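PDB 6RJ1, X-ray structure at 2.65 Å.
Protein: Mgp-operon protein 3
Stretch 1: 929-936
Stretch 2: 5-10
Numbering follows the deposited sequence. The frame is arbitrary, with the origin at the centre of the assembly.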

# COMPACT_ATOMS: atom_id res chain seq x y z
N LEU A 929 9.34 9.05 -23.85
CA LEU A 929 10.66 8.93 -23.27
C LEU A 929 11.29 7.52 -23.32
O LEU A 929 10.68 6.55 -22.86
CB LEU A 929 10.60 9.44 -21.83
CG LEU A 929 11.88 9.37 -21.02
CD1 LEU A 929 12.76 10.58 -21.27
CD2 LEU A 929 11.55 9.25 -19.57
N THR A 930 12.53 7.44 -23.85
CA THR A 930 13.33 6.20 -23.90
C THR A 930 14.07 6.06 -22.55
O THR A 930 14.22 4.96 -22.02
CB THR A 930 14.29 6.23 -25.09
OG1 THR A 930 13.54 6.43 -26.29
CG2 THR A 930 15.13 4.98 -25.22
N GLY A 931 14.50 7.20 -22.03
CA GLY A 931 15.20 7.30 -20.76
C GLY A 931 16.07 8.53 -20.67
O GLY A 931 16.15 9.32 -21.60
N ILE A 932 16.71 8.69 -19.51
CA ILE A 932 17.61 9.80 -19.20
C ILE A 932 18.98 9.25 -18.77
O ILE A 932 19.07 8.40 -17.88
CB ILE A 932 16.99 10.76 -18.14
CG1 ILE A 932 15.63 11.32 -18.63
CG2 ILE A 932 17.95 11.92 -17.78
CD1 ILE A 932 14.69 11.66 -17.60
N LEU A 933 20.05 9.75 -19.41
CA LEU A 933 21.43 9.34 -19.12
C LEU A 933 22.16 10.41 -18.33
O LEU A 933 22.33 11.51 -18.86
CB LEU A 933 22.23 9.04 -20.41
CG LEU A 933 21.63 8.13 -21.47
CD1 LEU A 933 22.52 8.08 -22.68
CD2 LEU A 933 21.41 6.71 -20.95
N PRO A 934 22.66 10.13 -17.10
CA PRO A 934 23.45 11.14 -16.39
C PRO A 934 24.88 11.15 -16.94
O PRO A 934 25.75 10.42 -16.45
CB PRO A 934 23.37 10.71 -14.91
CG PRO A 934 22.92 9.31 -14.93
CD PRO A 934 22.58 8.88 -16.33
N LEU A 935 25.09 11.93 -18.02
CA LEU A 935 26.36 12.06 -18.73
C LEU A 935 27.52 12.52 -17.86
O LEU A 935 28.67 12.14 -18.11
CB LEU A 935 26.22 12.99 -19.94
CG LEU A 935 25.23 12.61 -21.03
CD1 LEU A 935 25.07 13.75 -22.02
CD2 LEU A 935 25.66 11.34 -21.77
N SER A 936 27.22 13.37 -16.86
CA SER A 936 28.16 13.93 -15.88
C SER A 936 27.39 14.63 -14.76
O SER A 936 26.16 14.67 -14.78
CB SER A 936 29.15 14.90 -16.55
OG SER A 936 28.52 16.10 -16.97
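Stretch 2 5-10: TYLLQD

Segments from the two ends of a long chain often meet in the folded protein, and when their backbones do not pair, side chains of one strand can make the contact by packing against both the backbone and the side chains of the other. Mgp-operon protein 3 offers a compact example. Residues 6-10 form an extended strand that runs nearly antiparallel to strand 929-933, with a signed crossing angle of 163° and a closest approach of 6.9 Å between the axes. No clear hydrogen bond links the two stretches; the CA-to-CB bonds of Tyr6 and Leu8 point toward the first, while that of Leu7 points away.

Leu929 lies out of reach. At Thr930 the backbone departs from the extended form, with phi/psi of -85/-37°, and its carbonyl O lies 3.9 Å from Leu8 CD1. Gly931 follows, its CA 6.4 Å from the CA of Leu8 and 3.8 Å from Leu8 CD1. Here the absence of a side chain matters: an ideal CB would point toward stretch 2 and fall 2.5 Å from Leu8 CD2, a clash. The leucine thus occupies space that glycine leaves free.

Ile932 turns its CA-to-CB bond away, and its backbone N, 4.3 Å from Leu8 CD2, makes its nearest contact. Leu933 starts sideways, but the end of its m,t side chain comes nearer: CD2 packs 3.8 Å from Leu8 CD1 and 3.6 Å from Tyr6 CB, bridging the two residues.

Beyond the strand, Pro934 extends the apolar surface, its CD 3.6 Å from Tyr6 CE1, while its carbonyl O approaches Tyr6 OH at 2.8 Å. A weak backbone hydrogen bond from Leu935 N to Leu933 O, 2.9 Å long, spans the proline. The CA-to-CB bond of Leu935 points away, and its CA lies 4.0 Å from Tyr6 OH; Ser936 makes no contact.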

# COMPACT_ATOMS: atom_id res chain seq x y z
N THR A 5 28.75 2.40 -19.23
CA THR A 5 27.49 2.18 -19.94
C THR A 5 26.33 2.38 -18.99
O THR A 5 26.47 2.12 -17.80
CB THR A 5 27.44 0.78 -20.58
OG1 THR A 5 27.78 -0.20 -19.59
CG2 THR A 5 28.34 0.65 -21.81
N TYR A 6 25.17 2.82 -19.52
CA TYR A 6 23.93 3.04 -18.77
C TYR A 6 22.88 2.10 -19.32
O TYR A 6 22.65 2.08 -20.53
CB TYR A 6 23.45 4.51 -18.88
CG TYR A 6 24.48 5.55 -18.53
CD1 TYR A 6 24.64 6.00 -17.22
CD2 TYR A 6 25.32 6.09 -19.51
CE1 TYR A 6 25.61 6.95 -16.89
CE2 TYR A 6 26.29 7.04 -19.19
CZ TYR A 6 26.43 7.47 -17.88
OH TYR A 6 27.38 8.41 -17.56
N LEU A 7 22.24 1.31 -18.45
CA LEU A 7 21.22 0.35 -18.87
C LEU A 7 19.84 0.99 -18.90
O LEU A 7 19.42 1.58 -17.90
CB LEU A 7 21.25 -0.86 -17.92
CG LEU A 7 21.32 -2.26 -18.52
CD1 LEU A 7 22.35 -2.36 -19.61
CD2 LEU A 7 21.65 -3.27 -17.45
N LEU A 8 19.15 0.90 -20.05
CA LEU A 8 17.80 1.44 -20.21
C LEU A 8 16.82 0.35 -20.61
O LEU A 8 17.14 -0.48 -21.46
CB LEU A 8 17.73 2.63 -21.19
CG LEU A 8 18.34 3.99 -20.77
CD1 LEU A 8 18.11 5.03 -21.85
CD2 LEU A 8 17.76 4.53 -19.47
N GLN A 9 15.62 0.35 -20.00
CA GLN A 9 14.59 -0.63 -20.30
C GLN A 9 13.66 -0.16 -21.42
O GLN A 9 13.35 1.02 -21.53
CB GLN A 9 13.76 -0.92 -19.04
CG GLN A 9 12.90 -2.19 -19.13
CD GLN A 9 11.95 -2.33 -17.98
OE1 GLN A 9 12.24 -1.92 -16.85
NE2 GLN A 9 10.80 -2.93 -18.23
N ASP A 10 13.23 -1.13 -22.25
CA ASP A 10 12.22 -1.02 -23.29
C ASP A 10 11.51 -2.38 -23.27
O ASP A 10 11.98 -3.35 -23.89
CB ASP A 10 12.80 -0.67 -24.68
CG ASP A 10 11.74 -0.43 -25.75
OD1 ASP A 10 10.56 -0.16 -25.38
OD2 ASP A 10 12.08 -0.49 -26.95